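Local coordinates for coenzyme Q-binding protein COQ10 START domain-containing protein (Thermus thermophilus, PDB 2D4R) that is of unknown function but has a START-like fold and probably binds a lipid or another hydrophobic ligand, at residues Ala6-Pro11 with Gly137-Val142; Glu35-Val40 with Ser49-Val54; Asp85-Thr90 with Leu104-Glu109; Arg16-Ala21 with Glu66-Glu71. All coordinates share one frame; numbering follows the deposited sequence.

Contact 1 of 4, residues Ala6-Pro11 with Gly137-Val142; sequences AERYIP and GLEERV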
# COMPACT_ATOMS: atom_id res chain seq x y z
N ALA A 6 7.92 3.97 -3.73
CA ALA A 6 8.78 3.90 -2.57
C ALA A 6 9.53 2.58 -2.62
O ALA A 6 9.05 1.61 -3.21
CB ALA A 6 7.94 3.98 -1.30
N GLU A 7 10.71 2.56 -2.01
CA GLU A 7 11.61 1.41 -2.03
C GLU A 7 12.17 1.27 -0.62
O GLU A 7 12.57 2.25 -0.01
CB GLU A 7 12.74 1.68 -3.03
CG GLU A 7 13.56 0.48 -3.45
CD GLU A 7 14.49 0.80 -4.61
OE1 GLU A 7 15.42 1.61 -4.42
OE2 GLU A 7 14.29 0.24 -5.71
N ARG A 8 12.19 0.05 -0.10
CA ARG A 8 12.63 -0.14 1.27
C ARG A 8 13.23 -1.53 1.48
O ARG A 8 12.67 -2.54 1.00
CB ARG A 8 11.46 0.10 2.23
CG ARG A 8 11.85 0.19 3.69
CD ARG A 8 10.69 0.76 4.49
NE ARG A 8 10.97 0.84 5.92
CZ ARG A 8 11.58 1.87 6.50
NH1 ARG A 8 11.79 1.87 7.81
NH2 ARG A 8 12.00 2.90 5.76
N TYR A 9 14.36 -1.58 2.18
CA TYR A 9 15.01 -2.84 2.50
C TYR A 9 14.53 -3.39 3.84
O TYR A 9 14.54 -2.68 4.84
CB TYR A 9 16.54 -2.67 2.55
CG TYR A 9 17.24 -3.90 3.06
CD1 TYR A 9 17.43 -5.00 2.22
CD2 TYR A 9 17.66 -4.00 4.39
CE1 TYR A 9 18.00 -6.17 2.70
CE2 TYR A 9 18.23 -5.17 4.88
CZ TYR A 9 18.40 -6.25 4.03
OH TYR A 9 18.93 -7.43 4.50
N ILE A 10 14.09 -4.65 3.84
CA ILE A 10 13.65 -5.29 5.08
C ILE A 10 14.44 -6.56 5.39
O ILE A 10 14.51 -7.48 4.59
CB ILE A 10 12.14 -5.61 5.01
CG1 ILE A 10 11.35 -4.29 4.97
CG2 ILE A 10 11.71 -6.45 6.21
CD1 ILE A 10 9.84 -4.45 4.81
N PRO A 11 15.06 -6.61 6.58
CA PRO A 11 15.85 -7.77 7.00
C PRO A 11 15.03 -9.03 7.29
O PRO A 11 14.80 -9.38 8.45
CB PRO A 11 16.60 -7.27 8.23
CG PRO A 11 15.75 -6.15 8.74
CD PRO A 11 15.13 -5.51 7.55
N GLY A 137 5.90 0.91 7.80
CA GLY A 137 4.99 0.16 8.63
C GLY A 137 5.10 -1.34 8.40
O GLY A 137 4.91 -2.12 9.33
N LEU A 138 5.41 -1.75 7.18
CA LEU A 138 5.61 -3.18 6.90
C LEU A 138 6.91 -3.67 7.55
O LEU A 138 6.97 -4.79 8.06
CB LEU A 138 5.62 -3.46 5.38
CG LEU A 138 6.19 -4.80 4.89
CD1 LEU A 138 5.43 -5.94 5.54
CD2 LEU A 138 6.09 -4.91 3.37
N GLU A 139 7.93 -2.81 7.55
CA GLU A 139 9.19 -3.08 8.26
C GLU A 139 8.88 -3.42 9.71
O GLU A 139 9.43 -4.37 10.27
CB GLU A 139 10.09 -1.85 8.24
CG GLU A 139 11.38 -2.01 7.47
CD GLU A 139 12.57 -2.28 8.37
OE1 GLU A 139 13.60 -1.59 8.25
OE2 GLU A 139 12.47 -3.20 9.21
N GLU A 140 7.99 -2.64 10.29
CA GLU A 140 7.69 -2.75 11.70
C GLU A 140 6.79 -3.93 11.99
O GLU A 140 6.72 -4.41 13.13
CB GLU A 140 7.03 -1.46 12.19
CG GLU A 140 7.96 -0.25 12.10
CD GLU A 140 7.31 1.01 12.63
OE1 GLU A 140 6.09 1.18 12.41
OE2 GLU A 140 8.02 1.84 13.26
N ARG A 141 6.09 -4.41 10.97
CA ARG A 141 5.26 -5.60 11.12
C ARG A 141 6.22 -6.78 11.18
O ARG A 141 6.10 -7.64 12.05
CB ARG A 141 4.32 -5.76 9.93
CG ARG A 141 2.92 -6.24 10.25
CD ARG A 141 2.89 -7.43 11.18
NE ARG A 141 1.84 -8.39 10.82
CZ ARG A 141 1.45 -9.40 11.59
NH1 ARG A 141 2.01 -9.59 12.78
NH2 ARG A 141 0.51 -10.24 11.18
N VAL A 142 7.16 -6.79 10.25
CA VAL A 142 8.03 -7.94 10.05
C VAL A 142 8.94 -8.14 11.25
O VAL A 142 9.20 -9.28 11.65
CB VAL A 142 8.88 -7.78 8.75
CG1 VAL A 142 9.81 -8.96 8.57
CG2 VAL A 142 7.97 -7.68 7.54
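I10 holds CG1 beside its backbone N and anti to the carbonyl carbon (chi1 -67°), with CD1 extended beyond it, while E139 turns off at an unusual chi1 of -115° and bends again at chi2. The isoleucine therefore runs down onto the helix and the glutamate slides past it in the opposite direction, CG1 of I10 lying 3.4 Å from CG of E139. The tip of I10 goes deeper: CD1 meets CG of L138 at 3.7 Å, the two side chains crossing at about a right angle. The other branch, CG2, anti to the backbone N, reaches CG1 of V142 at 3.9 Å, so one isoleucine bridges two helix residues a single turn apart. R8, extended from CG to NE, passes across E139, and its NE comes within 3.3 Å of the E139 CG methylene. OE1 of E139 is 3.9 Å from R8 NH1, a long salt bridge in which the oxygen stands well out of the guanidinium plane; charge attraction acts here without a directed N-H. The second carboxylate oxygen, OE2, lies over toward CD of P11. On the buried side, V17 of helix 14-22 packs on both I10 and L138, and R141 points elsewhere, to a salt bridge with D23. The axes of strand 6-10 and helix 137-142 run almost parallel, at 12° and 9.0 Å. An edge strand of a curved antiparallel sheet lying along a long C-terminal helix is consistent with the helix-grip fold of the START and Bet v 1-like superfamily.

Contact 2 of 4, residues Glu35-Val40 with Ser49-Val54; sequences ESLEVV and SRWVAV
Strands 36-40 and 49-54 form an antiparallel beta hairpin that opens with a classic beta bulge, E35 and S36 both facing V52. Backbone bonding comes first. V52 O accepts from two donors, E35 N at 2.8 Å and S36 N at 3.2 Å, and V52 N returns a bond to S36 O. E38 and R50 make the next hydrogen-bonded pair, with R50 N to E38 O at 2.8 Å and a nearly straight N-H.

The aromatic contact lies on the buried face, where L37 and W51 are a non-hydrogen-bonded pair pointing the same way. L37 CD1 sits 3.6 Å from the centroid of the six-membered ring of W51, only 12° off its normal, a CH-pi contact. W51 NE1 bonds S49 OG in the ring plane, and S49 OG is also held by E66, while W62 stacks with the indole. An alanine in place of W51 would remove the ring under L37, the stack with W62 and the N-H to S49 OG, and would probably loosen packing on this face.

Charge appears on the other face: E38 OE1 lies at the edge of the R50 guanidinium, 3.6 Å from NE, a long salt bridge with the carboxylate and guanidinium planes 84° apart. On that same face a water joins the strands, making a hydrogen bond with S36 OG at 2.8 Å and donating to R50 O at 2.6 Å.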
# COMPACT_ATOMS: atom_id res chain seq x y z
N GLU A 35 -6.58 4.69 9.11
CA GLU A 35 -7.52 4.69 10.22
C GLU A 35 -8.29 3.37 10.28
O GLU A 35 -8.54 2.83 11.35
CB GLU A 35 -8.50 5.84 10.07
CG GLU A 35 -9.64 5.81 11.08
CD GLU A 35 -10.92 6.43 10.55
OE1 GLU A 35 -11.08 7.66 10.67
OE2 GLU A 35 -11.77 5.68 10.01
N SER A 36 -8.67 2.86 9.11
CA SER A 36 -9.39 1.60 9.03
C SER A 36 -9.03 0.83 7.75
O SER A 36 -8.98 1.40 6.66
CB SER A 36 -10.91 1.82 9.09
OG SER A 36 -11.39 2.51 7.96
N LEU A 37 -8.78 -0.46 7.90
CA LEU A 37 -8.52 -1.31 6.75
C LEU A 37 -9.20 -2.66 6.99
O LEU A 37 -8.76 -3.45 7.82
CB LEU A 37 -7.01 -1.49 6.56
CG LEU A 37 -6.50 -1.89 5.17
CD1 LEU A 37 -4.99 -2.20 5.23
CD2 LEU A 37 -7.27 -3.11 4.68
N GLU A 38 -10.28 -2.90 6.26
CA GLU A 38 -11.04 -4.13 6.43
C GLU A 38 -11.10 -4.97 5.15
O GLU A 38 -11.51 -4.50 4.09
CB GLU A 38 -12.46 -3.80 6.92
CG GLU A 38 -12.97 -2.40 6.57
CD GLU A 38 -14.22 -1.99 7.36
OE1 GLU A 38 -14.95 -1.08 6.89
OE2 GLU A 38 -14.48 -2.55 8.45
N VAL A 39 -10.68 -6.23 5.26
CA VAL A 39 -10.81 -7.16 4.15
C VAL A 39 -12.27 -7.56 3.99
O VAL A 39 -12.84 -8.20 4.88
CB VAL A 39 -9.96 -8.44 4.37
CG1 VAL A 39 -10.32 -9.49 3.30
CG2 VAL A 39 -8.47 -8.12 4.31
N VAL A 40 -12.89 -7.17 2.88
CA VAL A 40 -14.31 -7.43 2.68
C VAL A 40 -14.58 -8.74 1.94
O VAL A 40 -15.64 -9.34 2.12
CB VAL A 40 -15.01 -6.28 1.91
CG1 VAL A 40 -15.01 -5.02 2.73
CG2 VAL A 40 -14.34 -6.06 0.58
N SER A 49 -10.66 -5.04 -0.26
CA SER A 49 -10.50 -4.41 1.04
C SER A 49 -10.97 -2.96 1.02
O SER A 49 -10.92 -2.29 -0.01
CB SER A 49 -9.04 -4.47 1.46
OG SER A 49 -8.22 -3.80 0.53
N ARG A 50 -11.44 -2.49 2.17
CA ARG A 50 -11.94 -1.12 2.32
C ARG A 50 -10.95 -0.30 3.15
O ARG A 50 -10.71 -0.59 4.31
CB ARG A 50 -13.32 -1.13 3.00
CG ARG A 50 -13.91 0.27 3.27
CD ARG A 50 -15.28 0.20 3.95
NE ARG A 50 -16.12 -0.92 3.48
CZ ARG A 50 -16.98 -0.85 2.47
NH1 ARG A 50 -17.14 0.28 1.80
NH2 ARG A 50 -17.69 -1.92 2.13
N TRP A 51 -10.37 0.72 2.53
CA TRP A 51 -9.39 1.56 3.21
C TRP A 51 -10.01 2.90 3.62
O TRP A 51 -10.79 3.50 2.87
CB TRP A 51 -8.17 1.81 2.31
CG TRP A 51 -7.34 0.57 1.98
CD1 TRP A 51 -7.78 -0.57 1.37
CD2 TRP A 51 -5.93 0.37 2.22
NE1 TRP A 51 -6.74 -1.46 1.22
CE2 TRP A 51 -5.60 -0.91 1.72
CE3 TRP A 51 -4.92 1.15 2.80
CZ2 TRP A 51 -4.29 -1.43 1.80
CZ3 TRP A 51 -3.63 0.64 2.87
CH2 TRP A 51 -3.33 -0.64 2.37
N VAL A 52 -9.65 3.36 4.81
CA VAL A 52 -9.81 4.76 5.16
C VAL A 52 -8.47 5.28 5.64
O VAL A 52 -7.92 4.78 6.61
CB VAL A 52 -10.86 4.99 6.28
CG1 VAL A 52 -10.93 6.48 6.63
CG2 VAL A 52 -12.23 4.49 5.83
N ALA A 53 -7.97 6.30 4.95
CA ALA A 53 -6.69 6.90 5.30
C ALA A 53 -6.91 8.35 5.67
O ALA A 53 -7.91 8.97 5.29
CB ALA A 53 -5.71 6.79 4.10
N VAL A 54 -5.98 8.90 6.44
CA VAL A 54 -6.03 10.32 6.73
C VAL A 54 -4.83 11.04 6.14
O VAL A 54 -3.69 10.61 6.29
CB VAL A 54 -6.10 10.58 8.25
CG1 VAL A 54 -7.25 9.78 8.84
CG2 VAL A 54 -4.78 10.24 8.92
O HOH W 1 -12.10 0.50 6.17

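Contact 3 of 4, residues Asp85-Thr90 with Leu104-Glu109; sequences DRYEGT and LTLTYE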
# COMPACT_ATOMS: atom_id res chain seq x y z
N ASP A 85 -10.15 8.67 -8.58
CA ASP A 85 -10.57 8.25 -9.91
C ASP A 85 -9.73 7.07 -10.31
O ASP A 85 -10.17 6.18 -11.04
CB ASP A 85 -10.37 9.37 -10.92
CG ASP A 85 -11.17 10.61 -10.58
OD1 ASP A 85 -10.66 11.71 -10.82
OD2 ASP A 85 -12.31 10.48 -10.06
N ARG A 86 -8.50 7.06 -9.82
CA ARG A 86 -7.58 5.97 -10.11
C ARG A 86 -6.67 5.75 -8.91
O ARG A 86 -6.13 6.70 -8.34
CB ARG A 86 -6.78 6.33 -11.36
CG ARG A 86 -5.83 5.26 -11.85
CD ARG A 86 -5.12 5.77 -13.10
NE ARG A 86 -4.43 4.71 -13.83
CZ ARG A 86 -3.67 4.91 -14.90
NH1 ARG A 86 -3.48 6.14 -15.37
NH2 ARG A 86 -3.09 3.88 -15.50
N TYR A 87 -6.53 4.49 -8.51
CA TYR A 87 -5.63 4.12 -7.44
C TYR A 87 -5.16 2.69 -7.64
O TYR A 87 -5.87 1.74 -7.33
CB TYR A 87 -6.34 4.25 -6.10
CG TYR A 87 -5.43 4.13 -4.90
CD1 TYR A 87 -4.97 5.27 -4.24
CD2 TYR A 87 -5.08 2.89 -4.39
CE1 TYR A 87 -4.19 5.16 -3.08
CE2 TYR A 87 -4.30 2.76 -3.24
CZ TYR A 87 -3.86 3.90 -2.59
OH TYR A 87 -3.09 3.76 -1.45
N GLU A 88 -3.95 2.55 -8.16
CA GLU A 88 -3.48 1.25 -8.61
C GLU A 88 -1.95 1.16 -8.62
O GLU A 88 -1.24 2.19 -8.65
CB GLU A 88 -4.01 0.97 -10.02
CG GLU A 88 -3.44 1.89 -11.09
CD GLU A 88 -4.04 1.64 -12.46
OE1 GLU A 88 -4.77 2.52 -12.95
OE2 GLU A 88 -3.78 0.57 -13.05
N GLY A 89 -1.45 -0.07 -8.62
CA GLY A 89 -0.02 -0.25 -8.60
C GLY A 89 0.40 -1.66 -8.27
O GLY A 89 -0.35 -2.61 -8.44
N THR A 90 1.62 -1.81 -7.78
CA THR A 90 2.13 -3.13 -7.50
C THR A 90 2.95 -3.06 -6.23
O THR A 90 3.57 -2.05 -5.95
CB THR A 90 3.02 -3.63 -8.64
OG1 THR A 90 4.16 -2.77 -8.74
CG2 THR A 90 2.26 -3.63 -9.97
N LEU A 104 7.22 -0.45 -3.97
CA LEU A 104 5.81 -0.12 -4.03
C LEU A 104 5.57 1.01 -5.03
O LEU A 104 6.06 2.12 -4.87
CB LEU A 104 5.31 0.31 -2.65
CG LEU A 104 3.86 0.80 -2.55
CD1 LEU A 104 2.93 -0.22 -3.17
CD2 LEU A 104 3.51 1.05 -1.09
N THR A 105 4.78 0.71 -6.06
CA THR A 105 4.52 1.66 -7.13
C THR A 105 3.03 1.98 -7.15
O THR A 105 2.19 1.06 -7.18
CB THR A 105 4.92 1.04 -8.48
OG1 THR A 105 6.21 0.43 -8.35
CG2 THR A 105 4.96 2.09 -9.57
N LEU A 106 2.71 3.27 -7.17
CA LEU A 106 1.32 3.73 -7.06
C LEU A 106 0.97 4.81 -8.09
O LEU A 106 1.49 5.92 -8.05
CB LEU A 106 1.07 4.26 -5.65
CG LEU A 106 -0.29 4.90 -5.36
CD1 LEU A 106 -1.43 3.94 -5.68
CD2 LEU A 106 -0.32 5.31 -3.91
N THR A 107 0.08 4.46 -9.01
CA THR A 107 -0.50 5.44 -9.91
C THR A 107 -1.86 5.85 -9.37
O THR A 107 -2.71 5.01 -9.10
CB THR A 107 -0.69 4.85 -11.32
OG1 THR A 107 0.59 4.54 -11.87
CG2 THR A 107 -1.46 5.81 -12.24
N TYR A 108 -2.06 7.14 -9.20
CA TYR A 108 -3.31 7.64 -8.64
C TYR A 108 -3.80 8.83 -9.44
O TYR A 108 -3.01 9.54 -10.08
CB TYR A 108 -3.10 8.06 -7.19
CG TYR A 108 -2.20 9.28 -7.08
CD1 TYR A 108 -2.75 10.57 -7.00
CD2 TYR A 108 -0.82 9.15 -7.14
CE1 TYR A 108 -1.92 11.70 -6.98
CE2 TYR A 108 0.02 10.28 -7.12
CZ TYR A 108 -0.55 11.54 -7.05
OH TYR A 108 0.26 12.64 -7.05
N GLU A 109 -5.11 9.06 -9.40
CA GLU A 109 -5.68 10.30 -9.90
C GLU A 109 -6.78 10.75 -8.97
O GLU A 109 -7.70 10.00 -8.66
CB GLU A 109 -6.22 10.11 -11.32
CG GLU A 109 -5.13 10.08 -12.40
CD GLU A 109 -5.67 9.67 -13.76
OE1 GLU A 109 -4.90 9.05 -14.54
OE2 GLU A 109 -6.85 9.97 -14.05
O HOH W 2 6.09 -1.91 -7.19
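The ring of Y87 lies flat against L106: CD1 of the leucine stands 3.8 Å from the ring centroid and 3° off the normal, an almost ideal CH-pi contact over the centre of one face. Both residues take CG anti to the backbone N, and they cross obliquely although they are not directly paired; Y87 pairs with Y108, and L106 with G89. G89 has no side chain, and a CB would clash with T105 O, to which its CA comes within 2.9 Å; its backbone angles also call for glycine.

On the opposite face the extended R86 places its guanidinium over T107, whose CG2 methyl covers one face, 3.5 Å from NE. E109 OE1 comes to the edge, near the guanidinium plane, and takes a weak hydrogen bond and salt bridge from NH1 at 3.3 Å, with the carboxylate turned 83° to the guanidinium. NE points straight at E88 OE1 at a very short 2.4 Å, meeting the oxygen from above its carboxylate plane. Two carboxylates thus share one arginine, which probably keeps both charged. Farther along, T90 and T105 lie side by side, and a water accepts from both OG1 atoms, each at 2.6 Å, while donating to T90 O. At the other end D85 N and R86 N both bond E109 O, a classic beta bulge.

This hairpin of strands 86-95 and 100-109 lies between strands 74-82 and 3-10, with W62 and F84 meeting the ring of Y87, and helix 120-144 packing on L106 through V131 and on Y108 through V123 and M127.

Contact 4 of 4, residues Arg16-Ala21 with Glu66-Glu71; sequences RVYRLA and EEWDDE
Helix 16-21 and strand 66-69 run roughly antiparallel, at 154° with their axes 10.7 Å apart, a gap that long side chains must bridge. Y18 does most of this. With CG anti to the backbone N, its ring is directed away from the helix and carries OH to the strand's end, where it donates to D70 OD2 at 3.0 Å. The bond approaches OD2 from above the carboxylate plane, and ring and carboxylate stand at 90°; seen from the ring, OD2 lies at its edge, in plane. The same hydroxyl rests 3.6 Å from CB of W68.

W68, its CG beside the backbone N, turns the edge of its six-membered ring toward the face of Y18 in an offset edge-to-face pair, the planes at 82° and the centroids 5.9 Å apart. The closest carbons are Y18 CE2 and W68 CE3, 4.0 Å from each other. Beyond them the far corner of the indole, CH2, reaches A21 O at 3.6 Å. F93 adds a second edge-to-face contact to Y18. K22 makes a long, weak ion pair with D70 and R19 lies nearby, so the carboxylate is likely to stay charged. An alanine in place of Y18 would lose the hydroxyl bond to D70 and the aromatic partner of W68, and would probably loosen the helix from this end of the strand.

The aromatic-rich seam thus joins helix 14-22 to the end of strand 58-69, an interior strand, an arrangement consistent with the Bet v 1-like fold, in which short helices after strand one close an end of the curved sheet.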
# COMPACT_ATOMS: atom_id res chain seq x y z
N ARG A 16 8.71 -14.28 3.49
CA ARG A 16 8.16 -13.89 4.78
C ARG A 16 7.61 -12.47 4.71
O ARG A 16 6.51 -12.20 5.18
CB ARG A 16 9.22 -14.00 5.87
CG ARG A 16 8.74 -13.70 7.30
CD ARG A 16 9.86 -13.99 8.31
NE ARG A 16 10.48 -15.29 8.04
CZ ARG A 16 11.72 -15.63 8.37
NH1 ARG A 16 12.16 -16.84 8.08
NH2 ARG A 16 12.52 -14.77 9.00
N VAL A 17 8.38 -11.56 4.12
CA VAL A 17 7.93 -10.18 3.96
C VAL A 17 6.67 -10.14 3.09
O VAL A 17 5.72 -9.42 3.39
CB VAL A 17 9.05 -9.31 3.31
CG1 VAL A 17 8.58 -7.84 3.19
CG2 VAL A 17 10.33 -9.39 4.15
N TYR A 18 6.66 -10.95 2.03
CA TYR A 18 5.51 -11.02 1.16
C TYR A 18 4.28 -11.49 1.93
O TYR A 18 3.21 -10.89 1.81
CB TYR A 18 5.80 -11.98 0.00
CG TYR A 18 4.60 -12.36 -0.83
CD1 TYR A 18 3.91 -13.55 -0.59
CD2 TYR A 18 4.16 -11.55 -1.87
CE1 TYR A 18 2.82 -13.92 -1.37
CE2 TYR A 18 3.07 -11.90 -2.65
CZ TYR A 18 2.41 -13.09 -2.40
OH TYR A 18 1.33 -13.45 -3.18
N ARG A 19 4.42 -12.54 2.74
CA ARG A 19 3.26 -13.12 3.44
C ARG A 19 2.69 -12.18 4.50
O ARG A 19 1.49 -12.13 4.71
CB ARG A 19 3.61 -14.45 4.10
CG ARG A 19 3.18 -15.70 3.32
CD ARG A 19 1.66 -15.78 3.13
NE ARG A 19 1.03 -16.86 3.90
CZ ARG A 19 -0.25 -17.25 3.76
NH1 ARG A 19 -0.72 -18.24 4.50
NH2 ARG A 19 -1.04 -16.65 2.88
N LEU A 20 3.57 -11.45 5.17
CA LEU A 20 3.15 -10.48 6.17
C LEU A 20 2.47 -9.26 5.57
O LEU A 20 1.63 -8.63 6.22
CB LEU A 20 4.36 -10.04 7.00
CG LEU A 20 4.88 -11.11 7.95
CD1 LEU A 20 6.23 -10.68 8.50
CD2 LEU A 20 3.86 -11.32 9.06
N ALA A 21 2.83 -8.92 4.34
CA ALA A 21 2.16 -7.81 3.66
C ALA A 21 0.79 -8.23 3.14
O ALA A 21 -0.11 -7.41 2.95
CB ALA A 21 3.02 -7.32 2.52
N GLU A 66 -6.92 -6.37 -4.62
CA GLU A 66 -5.56 -6.83 -4.82
C GLU A 66 -5.51 -8.27 -5.32
O GLU A 66 -6.22 -9.15 -4.83
CB GLU A 66 -4.73 -6.69 -3.54
CG GLU A 66 -5.45 -7.03 -2.27
CD GLU A 66 -5.98 -5.81 -1.56
OE1 GLU A 66 -7.06 -5.89 -0.94
OE2 GLU A 66 -5.31 -4.75 -1.62
N GLU A 67 -4.67 -8.48 -6.33
CA GLU A 67 -4.43 -9.80 -6.87
C GLU A 67 -3.05 -10.21 -6.38
O GLU A 67 -2.06 -9.49 -6.61
CB GLU A 67 -4.45 -9.76 -8.40
CG GLU A 67 -4.53 -11.11 -9.08
CD GLU A 67 -4.30 -11.02 -10.59
OE1 GLU A 67 -3.39 -10.26 -11.02
OE2 GLU A 67 -5.02 -11.70 -11.34
N TRP A 68 -2.99 -11.36 -5.71
CA TRP A 68 -1.78 -11.84 -5.07
C TRP A 68 -1.13 -12.93 -5.91
O TRP A 68 -1.78 -13.91 -6.28
CB TRP A 68 -2.11 -12.37 -3.66
CG TRP A 68 -2.58 -11.29 -2.71
CD1 TRP A 68 -3.87 -11.02 -2.34
CD2 TRP A 68 -1.76 -10.32 -2.04
NE1 TRP A 68 -3.91 -9.94 -1.49
CE2 TRP A 68 -2.63 -9.50 -1.28
CE3 TRP A 68 -0.38 -10.07 -1.99
CZ2 TRP A 68 -2.17 -8.43 -0.49
CZ3 TRP A 68 0.08 -9.01 -1.21
CH2 TRP A 68 -0.81 -8.21 -0.47
N ASP A 69 0.15 -12.74 -6.21
CA ASP A 69 0.90 -13.73 -6.95
C ASP A 69 1.88 -14.46 -6.01
O ASP A 69 3.04 -14.06 -5.85
CB ASP A 69 1.65 -13.05 -8.08
CG ASP A 69 2.33 -14.03 -8.99
OD1 ASP A 69 2.56 -15.18 -8.56
OD2 ASP A 69 2.64 -13.66 -10.14
N ASP A 70 1.40 -15.54 -5.40
CA ASP A 70 2.16 -16.29 -4.41
C ASP A 70 3.44 -16.86 -5.00
O ASP A 70 4.48 -16.87 -4.35
CB ASP A 70 1.31 -17.43 -3.84
CG ASP A 70 0.08 -16.94 -3.07
OD1 ASP A 70 -1.03 -17.44 -3.34
OD2 ASP A 70 0.23 -16.07 -2.19
N GLU A 71 3.36 -17.35 -6.23
CA GLU A 71 4.52 -17.93 -6.90
C GLU A 71 5.71 -16.97 -6.97
O GLU A 71 6.82 -17.31 -6.56
CB GLU A 71 4.14 -18.35 -8.32
CG GLU A 71 3.69 -19.78 -8.42
CD GLU A 71 4.79 -20.65 -8.96
OE1 GLU A 71 5.07 -20.56 -10.17
OE2 GLU A 71 5.39 -21.41 -8.16

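All four contacts belong to one curved antiparallel sheet and the helices it grips. Contacts 1 and 3 meet through neighbouring strands, A6 N lying 2.9 Å from L104 O, a probable hydrogen bond, although their centres are 19 Å apart on opposite sides of the chain's centre. Contact 4 joins contact 1 by packing: V142 CG2 touches L20 CD1 at 3.6 Å. Contact 2 reaches contact 4 through S49 OG and E66 OE1, 2.8 Å apart, a probable hydrogen bond. In START relatives the ligand cavity lies between such a sheet and the long helix; the inward faces of these contacts probably border the equivalent region.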